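PDB 3DF7: putative ATP-grasp superfamily protein from Archaeoglobus fulgidus, which is of unknown function but, as a member of the ATP-grasp superfamily, probably binds ATP and possibly a metal ion. Local coordinates for residues A[251-254]-A[255-258]; A[197-200]-A[201-205]; A[291-295]-A[296-300]. All coordinates share one frame; numbering follows the deposited sequence.

Contact 1: A[251-254]-A[255-258]; sequences TPVV and AFSR
The Phe256 ring lies flat over the backbone of Val253, three residues earlier in the same turn. Val253 CA sits 3.8 Å from the centroid of the Phe256 ring and 7° off its normal, so the contact is a CH-pi interaction made over the centre of one face. The side chains of Val253 and Phe256 cross at about a right angle; CG2 is the branch that touches, 3.8 Å from Phe256 CD2. With that methyl anti to the backbone N (CG1 at chi1 76°), it lies toward the CD2/CE2 edge. Pro252 O comes obliquely toward the CD1/CE1 edge, 3.4 Å from Phe256 CE1, and both are on the face that Val253 CA covers.

Two backbone bonds hold this geometry. Ala255 N donates to Pro252 O at 3.1 Å, and Phe256 N donates to Val253 O, also at 3.1 Å. In both, the donor stands well above the carbonyl plane, and both span three residues, the spacing of tight turns and 3-10 geometry. The next two amides are reached through water: one water receives Ser257 N and donates to Val253 O, and the second bridges Arg258 N to Val254 O at 2.7 Å from that oxygen. The turn is thus continued by solvent where direct i to i+4 bonds would stand in a regular helix.

The touching residues are buried. Val254 packs on helix 18-35 and, with Ala255, on strand 279-285; Pro252 and Phe256 meet strand 180-191, and Val253 and Phe256 also meet helix 264-268, which places the turn between the large antiparallel sheet and these helices.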
ATOM      1  N   THR A 251      -1.408   2.157   3.564  1.00  9.38           N
ATOM      2  CA  THR A 251      -1.999   2.870   4.695  1.00  9.63           C
ATOM      3  C   THR A 251      -1.630   4.344   4.910  1.00 10.94           C
ATOM      4  O   THR A 251      -2.494   5.156   5.259  1.00 10.30           O
ATOM      5  CB  THR A 251      -1.763   2.082   6.004  1.00 12.10           C
ATOM      6  OG1 THR A 251      -2.172   0.719   5.812  1.00 12.24           O
ATOM      7  CG2 THR A 251      -2.580   2.676   7.148  1.00 13.31           C
ATOM      8  N   PRO A 252      -0.355   4.717   4.705  1.00  9.77           N
ATOM      9  CA  PRO A 252       0.032   6.122   4.904  1.00  9.32           C
ATOM     10  C   PRO A 252      -0.824   7.125   4.117  1.00 10.58           C
ATOM     11  O   PRO A 252      -0.884   8.312   4.448  1.00 10.25           O
ATOM     12  CB  PRO A 252       1.495   6.136   4.467  1.00 11.23           C
ATOM     13  CG  PRO A 252       1.971   4.761   4.863  1.00 11.83           C
ATOM     14  CD  PRO A 252       0.824   3.888   4.388  1.00 10.13           C
ATOM     15  N   VAL A 253      -1.485   6.638   3.071  1.00  9.12           N
ATOM     16  CA  VAL A 253      -2.330   7.484   2.243  1.00 10.82           C
ATOM     17  C   VAL A 253      -3.484   8.117   3.026  1.00  8.22           C
ATOM     18  O   VAL A 253      -3.930   9.214   2.701  1.00  7.63           O
ATOM     19  CB  VAL A 253      -2.924   6.684   1.050  1.00 14.19           C
ATOM     20  CG1 VAL A 253      -4.061   5.771   1.527  1.00 12.89           C
ATOM     21  CG2 VAL A 253      -3.412   7.629  -0.011  1.00 19.27           C
ATOM     22  N   VAL A 254      -3.966   7.429   4.056  1.00  6.88           N
ATOM     23  CA  VAL A 254      -5.081   7.957   4.833  1.00  8.40           C
ATOM     24  C   VAL A 254      -4.750   9.290   5.502  1.00  7.84           C
ATOM     25  O   VAL A 254      -5.643  10.077   5.795  1.00  7.73           O
ATOM     26  CB  VAL A 254      -5.553   6.952   5.920  1.00  7.49           C
ATOM     27  CG1 VAL A 254      -5.865   5.605   5.275  1.00  5.86           C
ATOM     28  CG2 VAL A 254      -4.498   6.802   7.007  1.00  8.83           C
ATOM     29  N   ALA A 255      -3.468   9.547   5.734  1.00  8.35           N
ATOM     30  CA  ALA A 255      -3.058  10.791   6.385  1.00  9.34           C
ATOM     31  C   ALA A 255      -2.870  11.980   5.444  1.00  9.74           C
ATOM     32  O   ALA A 255      -2.716  13.113   5.901  1.00  8.58           O
ATOM     33  CB  ALA A 255      -1.769  10.556   7.169  1.00  8.21           C
ATOM     34  N   PHE A 256      -2.903  11.742   4.136  1.00 10.58           N
ATOM     35  CA  PHE A 256      -2.673  12.825   3.182  1.00 10.54           C
ATOM     36  C   PHE A 256      -3.545  14.078   3.318  1.00 11.66           C
ATOM     37  O   PHE A 256      -3.021  15.193   3.288  1.00  9.98           O
ATOM     38  CB  PHE A 256      -2.741  12.276   1.752  1.00  9.39           C
ATOM     39  CG  PHE A 256      -1.573  11.382   1.378  1.00  9.44           C
ATOM     40  CD1 PHE A 256      -0.626  10.999   2.324  1.00  7.52           C
ATOM     41  CD2 PHE A 256      -1.427  10.926   0.069  1.00  7.64           C
ATOM     42  CE1 PHE A 256       0.451  10.173   1.972  1.00  7.71           C
ATOM     43  CE2 PHE A 256      -0.357  10.103  -0.292  1.00  8.98           C
ATOM     44  CZ  PHE A 256       0.585   9.727   0.664  1.00  8.25           C
ATOM     45  N   SER A 257      -4.858  13.918   3.472  1.00 11.29           N
ATOM     46  CA  SER A 257      -5.728  15.089   3.600  1.00 11.51           C
ATOM     47  C   SER A 257      -5.337  15.994   4.760  1.00 11.06           C
ATOM     48  O   SER A 257      -5.217  17.206   4.592  1.00  9.65           O
ATOM     49  CB  SER A 257      -7.191  14.666   3.759  1.00 15.06           C
ATOM     50  OG  SER A 257      -7.704  14.176   2.533  1.00 19.71           O
ATOM     51  N   ARG A 258      -5.139  15.407   5.935  1.00 10.10           N
ATOM     52  CA  ARG A 258      -4.753  16.180   7.106  1.00  9.81           C
ATOM     53  C   ARG A 258      -3.319  16.686   7.001  1.00 10.83           C
ATOM     54  O   ARG A 258      -3.050  17.857   7.257  1.00  9.60           O
ATOM     55  CB  ARG A 258      -4.922  15.341   8.381  1.00 10.05           C
ATOM     56  CG  ARG A 258      -6.375  15.180   8.821  1.00 10.63           C
ATOM     57  CD  ARG A 258      -6.525  14.106   9.893  1.00 11.19           C
ATOM     58  NE  ARG A 258      -5.757  14.408  11.097  1.00 11.71           N
ATOM     59  CZ  ARG A 258      -6.261  14.964  12.194  1.00 15.06           C
ATOM     60  NH1 ARG A 258      -7.550  15.282  12.254  1.00 16.80           N
ATOM     61  NH2 ARG A 258      -5.473  15.207  13.232  1.00 12.23           N
TER
HETATM   62  O   HOH W   1      -6.319  11.450   2.903  1.00 24.31           O
HETATM   63  O   HOH W   2      -6.035  12.601   6.582  1.00  9.89           O

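Contact 2: A[197-200]-A[201-205]; sequences GAVV and PARIS
Val199 and Arg203 meet through apolar and flat-group packing, the main side-chain contact as strand 194-200 gives way to loop. The two side chains cross at about a right angle. Val199 CG2 lies over one face of the Arg203 guanidinium, 3.8 Å from Arg203 NH2, while the other methyl, CG1, comes against the aliphatic part of the arginine, 4.0 Å from Arg203 CG. Val199 CG1 also lies 3.6 Å from Pro201 O. Arg203 reaches this position by a bend at chi3 (-66°), which turns the guanidinium back along the strand. Replacing Val199 by an alanine would probably open a gap against the guanidinium face and leave that group freer to turn.

Covalent geometry supplies the second kind of constraint. The peptide bond between Val200 and Pro201 is cis, drawing their CA atoms to 3.0 Å and turning the chain sharply. Val200 CG1 packs beside the start of the proline, 3.6 Å from Pro201 N.

The polar interactions are partly local and partly with the surroundings. Arg203 is the centre of an inverse gamma turn, with a weak bond from Ile204 N to Ala202 O at 3.1 Å. Farther off, Arg203 NH2 pairs with Glu187 OE2 in a salt bridge, and Arg278 donates to the carbonyl oxygens of Pro201 and Ala202.

Strand 194-200 runs between strands 180-191 and 279-285 in the large antiparallel sheet. Val200 packs against helix 256-260, Ala202 meets strand 168-176, and Ser205, whose OG accepts from Val208 N, is the N-cap of helix 206-220.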
ATOM      1  N   GLY A 197       2.395   1.758  13.074  1.00 12.83           N
ATOM      2  CA  GLY A 197       2.011   3.116  12.740  1.00 12.79           C
ATOM      3  C   GLY A 197       2.939   3.754  11.731  1.00 11.90           C
ATOM      4  O   GLY A 197       3.936   3.157  11.333  1.00 10.87           O
ATOM      5  N   ALA A 198       2.593   4.966  11.306  1.00  9.10           N
ATOM      6  CA  ALA A 198       3.402   5.707  10.351  1.00  8.93           C
ATOM      7  C   ALA A 198       3.363   7.179  10.729  1.00  8.61           C
ATOM      8  O   ALA A 198       2.439   7.636  11.403  1.00 11.67           O
ATOM      9  CB  ALA A 198       2.868   5.513   8.928  1.00  8.12           C
ATOM     10  N   VAL A 199       4.390   7.909  10.315  1.00  8.36           N
ATOM     11  CA  VAL A 199       4.481   9.339  10.575  1.00  5.83           C
ATOM     12  C   VAL A 199       4.611   9.980   9.197  1.00  7.55           C
ATOM     13  O   VAL A 199       5.523   9.651   8.436  1.00  8.90           O
ATOM     14  CB  VAL A 199       5.709   9.673  11.446  1.00  6.37           C
ATOM     15  CG1 VAL A 199       5.785  11.170  11.690  1.00  5.70           C
ATOM     16  CG2 VAL A 199       5.616   8.932  12.775  1.00  8.34           C
ATOM     17  N   VAL A 200       3.679  10.874   8.877  1.00  5.78           N
ATOM     18  CA  VAL A 200       3.640  11.545   7.579  1.00  6.53           C
ATOM     19  C   VAL A 200       3.671  13.070   7.741  1.00  7.40           C
ATOM     20  O   VAL A 200       2.748  13.652   8.306  1.00  7.17           O
ATOM     21  CB  VAL A 200       2.334  11.166   6.823  1.00  6.41           C
ATOM     22  CG1 VAL A 200       2.320  11.787   5.437  1.00  5.90           C
ATOM     23  CG2 VAL A 200       2.197   9.647   6.741  1.00  6.59           C
ATOM     24  N   PRO A 201       4.732  13.737   7.244  1.00  8.31           N
ATOM     25  CA  PRO A 201       5.893  13.160   6.556  1.00  7.84           C
ATOM     26  C   PRO A 201       6.924  12.611   7.541  1.00  8.21           C
ATOM     27  O   PRO A 201       6.865  12.891   8.739  1.00  7.26           O
ATOM     28  CB  PRO A 201       6.429  14.336   5.750  1.00 10.12           C
ATOM     29  CG  PRO A 201       6.189  15.482   6.682  1.00 10.75           C
ATOM     30  CD  PRO A 201       4.777  15.210   7.187  1.00  8.59           C
ATOM     31  N   ALA A 202       7.873  11.840   7.025  1.00  6.93           N
ATOM     32  CA  ALA A 202       8.904  11.236   7.856  1.00  8.37           C
ATOM     33  C   ALA A 202       9.759  12.271   8.576  1.00 10.05           C
ATOM     34  O   ALA A 202      10.015  13.361   8.060  1.00  9.83           O
ATOM     35  CB  ALA A 202       9.796  10.334   7.003  1.00  9.08           C
ATOM     36  N   ARG A 203      10.197  11.915   9.778  1.00  9.29           N
ATOM     37  CA  ARG A 203      11.048  12.787  10.574  1.00  9.98           C
ATOM     38  C   ARG A 203      12.488  12.419  10.224  1.00 11.94           C
ATOM     39  O   ARG A 203      13.178  11.754  10.993  1.00 11.38           O
ATOM     40  CB  ARG A 203      10.766  12.569  12.068  1.00 12.04           C
ATOM     41  CG  ARG A 203       9.331  12.924  12.457  1.00 11.27           C
ATOM     42  CD  ARG A 203       8.968  12.459  13.864  1.00 12.91           C
ATOM     43  NE  ARG A 203       8.948  11.002  13.962  1.00 11.91           N
ATOM     44  CZ  ARG A 203       8.604  10.331  15.060  1.00 13.48           C
ATOM     45  NH1 ARG A 203       8.248  10.989  16.157  1.00 12.07           N
ATOM     46  NH2 ARG A 203       8.614   9.005  15.058  1.00 12.93           N
ATOM     47  N   ILE A 204      12.917  12.843   9.039  1.00 11.87           N
ATOM     48  CA  ILE A 204      14.264  12.560   8.554  1.00 11.00           C
ATOM     49  C   ILE A 204      14.888  13.813   7.951  1.00 11.14           C
ATOM     50  O   ILE A 204      14.185  14.765   7.611  1.00 10.56           O
ATOM     51  CB  ILE A 204      14.245  11.457   7.469  1.00 10.48           C
ATOM     52  CG1 ILE A 204      13.287  11.863   6.345  1.00 10.47           C
ATOM     53  CG2 ILE A 204      13.840  10.116   8.089  1.00 10.92           C
ATOM     54  CD1 ILE A 204      13.244  10.902   5.168  1.00  8.57           C
ATOM     55  N   SER A 205      16.209  13.806   7.815  1.00 11.43           N
ATOM     56  CA  SER A 205      16.914  14.943   7.236  1.00 12.60           C
ATOM     57  C   SER A 205      16.588  15.013   5.749  1.00 11.55           C
ATOM     58  O   SER A 205      16.144  14.030   5.152  1.00 10.76           O
ATOM     59  CB  SER A 205      18.427  14.788   7.413  1.00 13.27           C
ATOM     60  OG  SER A 205      18.924  13.739   6.598  1.00 13.14           O
TER

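Contact 3: A[291-295]-A[296-300]; sequences YVSVG and DYTLE
Val292 and Leu299 lie side by side in this beta hairpin and point the same way, with Val292 CG2 4.2 Å from Leu299 CB. Val294 shares this packed face, and Tyr297 starts on it before its ring leads off. Leu299 rests on Ala26 and Val292 on Lys29 of helix 18-35. The backbone ladder is tight here: Leu299 N donates to Val292 O at 3.1 Å, and Tyr291 N to Leu299 O at 2.7 Å, both almost linear at the carbonyl. Since Tyr291 and Val292 both face Leu299, this end is a classic beta bulge.

The other face carries Ser293 and Thr298, a non-hydrogen-bonded pair in which Ser293 OG approaches Thr298 CG2 to 3.3 Å. At chi1 50°, Thr298 OG1 stands between its backbone N and carbonyl carbon.

A type II' turn is closed by Val294 N to Tyr297 O at 2.9 Å and Tyr297 N to Val294 O at 3.0 Å. Only its corner, Gly295 and Asp296, is exposed. Gly295 has a positive phi of 66°, and a CB there would clash with Asp296 N. Tyr297 turns its ring edge near Val294 O and makes a cation-pi contact with Lys285.

Chemically, backbone bonds dominate across the strands, while Thr298 and Glu300 find their polar partners on and just after strand 279-285: Thr298 OG1 bonds Ser284 OG and Ala287 N, and Glu300 OE2 takes both the Arg282 salt bridge and a Ser284 hydrogen bond, which would be expected to favour its charged form.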
ATOM      1  N   TYR A 291     -10.326   7.163  13.285  1.00 11.12           N
ATOM      2  CA  TYR A 291     -10.685   7.579  11.938  1.00 10.78           C
ATOM      3  C   TYR A 291     -11.730   6.550  11.498  1.00 10.28           C
ATOM      4  O   TYR A 291     -12.765   6.901  10.936  1.00 12.21           O
ATOM      5  CB  TYR A 291      -9.450   7.527  11.036  1.00 10.16           C
ATOM      6  CG  TYR A 291      -9.721   7.759   9.560  1.00 10.32           C
ATOM      7  CD1 TYR A 291     -10.328   8.932   9.114  1.00 12.27           C
ATOM      8  CD2 TYR A 291      -9.344   6.810   8.610  1.00 11.38           C
ATOM      9  CE1 TYR A 291     -10.550   9.158   7.751  1.00 14.14           C
ATOM     10  CE2 TYR A 291      -9.559   7.019   7.250  1.00 12.22           C
ATOM     11  CZ  TYR A 291     -10.161   8.197   6.824  1.00 14.79           C
ATOM     12  OH  TYR A 291     -10.354   8.424   5.481  1.00 13.93           O
ATOM     13  N   VAL A 292     -11.438   5.279  11.768  1.00  9.89           N
ATOM     14  CA  VAL A 292     -12.341   4.167  11.460  1.00 10.03           C
ATOM     15  C   VAL A 292     -12.103   3.058  12.475  1.00 11.56           C
ATOM     16  O   VAL A 292     -11.042   2.998  13.101  1.00 11.38           O
ATOM     17  CB  VAL A 292     -12.121   3.563  10.038  1.00 10.71           C
ATOM     18  CG1 VAL A 292     -12.435   4.603   8.974  1.00 12.73           C
ATOM     19  CG2 VAL A 292     -10.694   3.041   9.893  1.00  9.69           C
ATOM     20  N   SER A 293     -13.093   2.185  12.639  1.00 11.77           N
ATOM     21  CA  SER A 293     -12.984   1.074  13.578  1.00 12.82           C
ATOM     22  C   SER A 293     -13.519  -0.213  12.956  1.00 13.51           C
ATOM     23  O   SER A 293     -14.382  -0.177  12.080  1.00 11.38           O
ATOM     24  CB  SER A 293     -13.797   1.360  14.848  1.00 11.86           C
ATOM     25  OG  SER A 293     -13.456   2.604  15.434  1.00 15.37           O
ATOM     26  N   VAL A 294     -12.981  -1.340  13.411  1.00 13.33           N
ATOM     27  CA  VAL A 294     -13.419  -2.662  12.981  1.00 14.72           C
ATOM     28  C   VAL A 294     -13.268  -3.531  14.224  1.00 16.40           C
ATOM     29  O   VAL A 294     -12.153  -3.822  14.657  1.00 16.94           O
ATOM     30  CB  VAL A 294     -12.550  -3.241  11.843  1.00 15.82           C
ATOM     31  CG1 VAL A 294     -12.976  -4.679  11.550  1.00 16.61           C
ATOM     32  CG2 VAL A 294     -12.704  -2.396  10.583  1.00 14.74           C
ATOM     33  N   GLY A 295     -14.391  -3.936  14.802  1.00 17.96           N
ATOM     34  CA  GLY A 295     -14.327  -4.739  16.009  1.00 19.14           C
ATOM     35  C   GLY A 295     -13.728  -3.873  17.102  1.00 18.32           C
ATOM     36  O   GLY A 295     -14.159  -2.733  17.291  1.00 18.45           O
ATOM     37  N   ASP A 296     -12.731  -4.397  17.808  1.00 18.20           N
ATOM     38  CA  ASP A 296     -12.073  -3.652  18.880  1.00 20.62           C
ATOM     39  C   ASP A 296     -10.855  -2.883  18.374  1.00 19.49           C
ATOM     40  O   ASP A 296     -10.158  -2.232  19.151  1.00 19.09           O
ATOM     41  CB  ASP A 296     -11.640  -4.597  20.008  1.00 23.56           C
ATOM     42  CG  ASP A 296     -12.817  -5.244  20.720  1.00 26.28           C
ATOM     43  OD1 ASP A 296     -13.731  -4.508  21.153  1.00 28.31           O
ATOM     44  OD2 ASP A 296     -12.821  -6.486  20.856  1.00 28.83           O
ATOM     45  N   TYR A 297     -10.599  -2.963  17.072  1.00 17.90           N
ATOM     46  CA  TYR A 297      -9.459  -2.276  16.482  1.00 16.47           C
ATOM     47  C   TYR A 297      -9.829  -0.905  15.932  1.00 15.52           C
ATOM     48  O   TYR A 297     -10.888  -0.723  15.328  1.00 14.81           O
ATOM     49  CB  TYR A 297      -8.844  -3.130  15.369  1.00 19.07           C
ATOM     50  CG  TYR A 297      -7.933  -4.229  15.872  1.00 21.87           C
ATOM     51  CD1 TYR A 297      -6.594  -3.973  16.155  1.00 23.15           C
ATOM     52  CD2 TYR A 297      -8.416  -5.520  16.084  1.00 24.54           C
ATOM     53  CE1 TYR A 297      -5.752  -4.976  16.638  1.00 26.17           C
ATOM     54  CE2 TYR A 297      -7.586  -6.533  16.569  1.00 26.34           C
ATOM     55  CZ  TYR A 297      -6.255  -6.252  16.843  1.00 27.13           C
ATOM     56  OH  TYR A 297      -5.428  -7.243  17.324  1.00 30.09           O
ATOM     57  N   THR A 298      -8.948   0.062  16.152  1.00 13.12           N
ATOM     58  CA  THR A 298      -9.165   1.416  15.669  1.00 11.61           C
ATOM     59  C   THR A 298      -7.912   1.921  14.972  1.00 11.48           C
ATOM     60  O   THR A 298      -6.799   1.503  15.290  1.00 10.78           O
ATOM     61  CB  THR A 298      -9.489   2.390  16.821  1.00 12.37           C
ATOM     62  OG1 THR A 298      -8.513   2.238  17.863  1.00 11.64           O
ATOM     63  CG2 THR A 298     -10.881   2.126  17.375  1.00 12.54           C
ATOM     64  N   LEU A 299      -8.100   2.805  14.003  1.00  9.91           N
ATOM     65  CA  LEU A 299      -6.970   3.391  13.305  1.00 10.74           C
ATOM     66  C   LEU A 299      -7.135   4.886  13.516  1.00  8.89           C
ATOM     67  O   LEU A 299      -8.180   5.453  13.193  1.00 10.51           O
ATOM     68  CB  LEU A 299      -7.001   3.057  11.814  1.00 10.63           C
ATOM     69  CG  LEU A 299      -5.719   3.474  11.085  1.00 12.92           C
ATOM     70  CD1 LEU A 299      -4.560   2.590  11.530  1.00 13.44           C
ATOM     71  CD2 LEU A 299      -5.917   3.365   9.591  1.00 15.39           C
ATOM     72  N   GLU A 300      -6.110   5.516  14.075  1.00  8.28           N
ATOM     73  CA  GLU A 300      -6.162   6.941  14.355  1.00  7.35           C
ATOM     74  C   GLU A 300      -5.211   7.707  13.458  1.00  7.51           C
ATOM     75  O   GLU A 300      -4.257   7.146  12.922  1.00  7.07           O
ATOM     76  CB  GLU A 300      -5.751   7.223  15.807  1.00  9.62           C
ATOM     77  CG  GLU A 300      -6.398   6.366  16.871  1.00 11.73           C
ATOM     78  CD  GLU A 300      -5.643   6.438  18.188  1.00 10.98           C
ATOM     79  OE1 GLU A 300      -5.588   7.535  18.786  1.00 11.68           O
ATOM     80  OE2 GLU A 300      -5.093   5.401  18.618  1.00 11.00           O
TER

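Overall arrangement
Along the chain the three contacts come in series: 197-205, then 251-258, then 291-300. Contacts 2 and 3 both involve the large antiparallel sheet, one on strand 194-200 and the other at the edge hairpin 292-294/297-303, with strand 279-285 between; their centres are about 21 Å apart and they do not touch. Contact 1 packs against both, its centre about 12 Å from that of contact 2 and about 15 Å from that of contact 3. Ala255 CB meets Val200 CG2 at 4.1 Å, and Thr251 CG2 meets Leu299 CD2 at 4.2 Å. The short helical turn therefore packs on one face of the sheet, touching strands 180-191, 194-200, 279-285 and the hairpin, with helix 18-35 beside it.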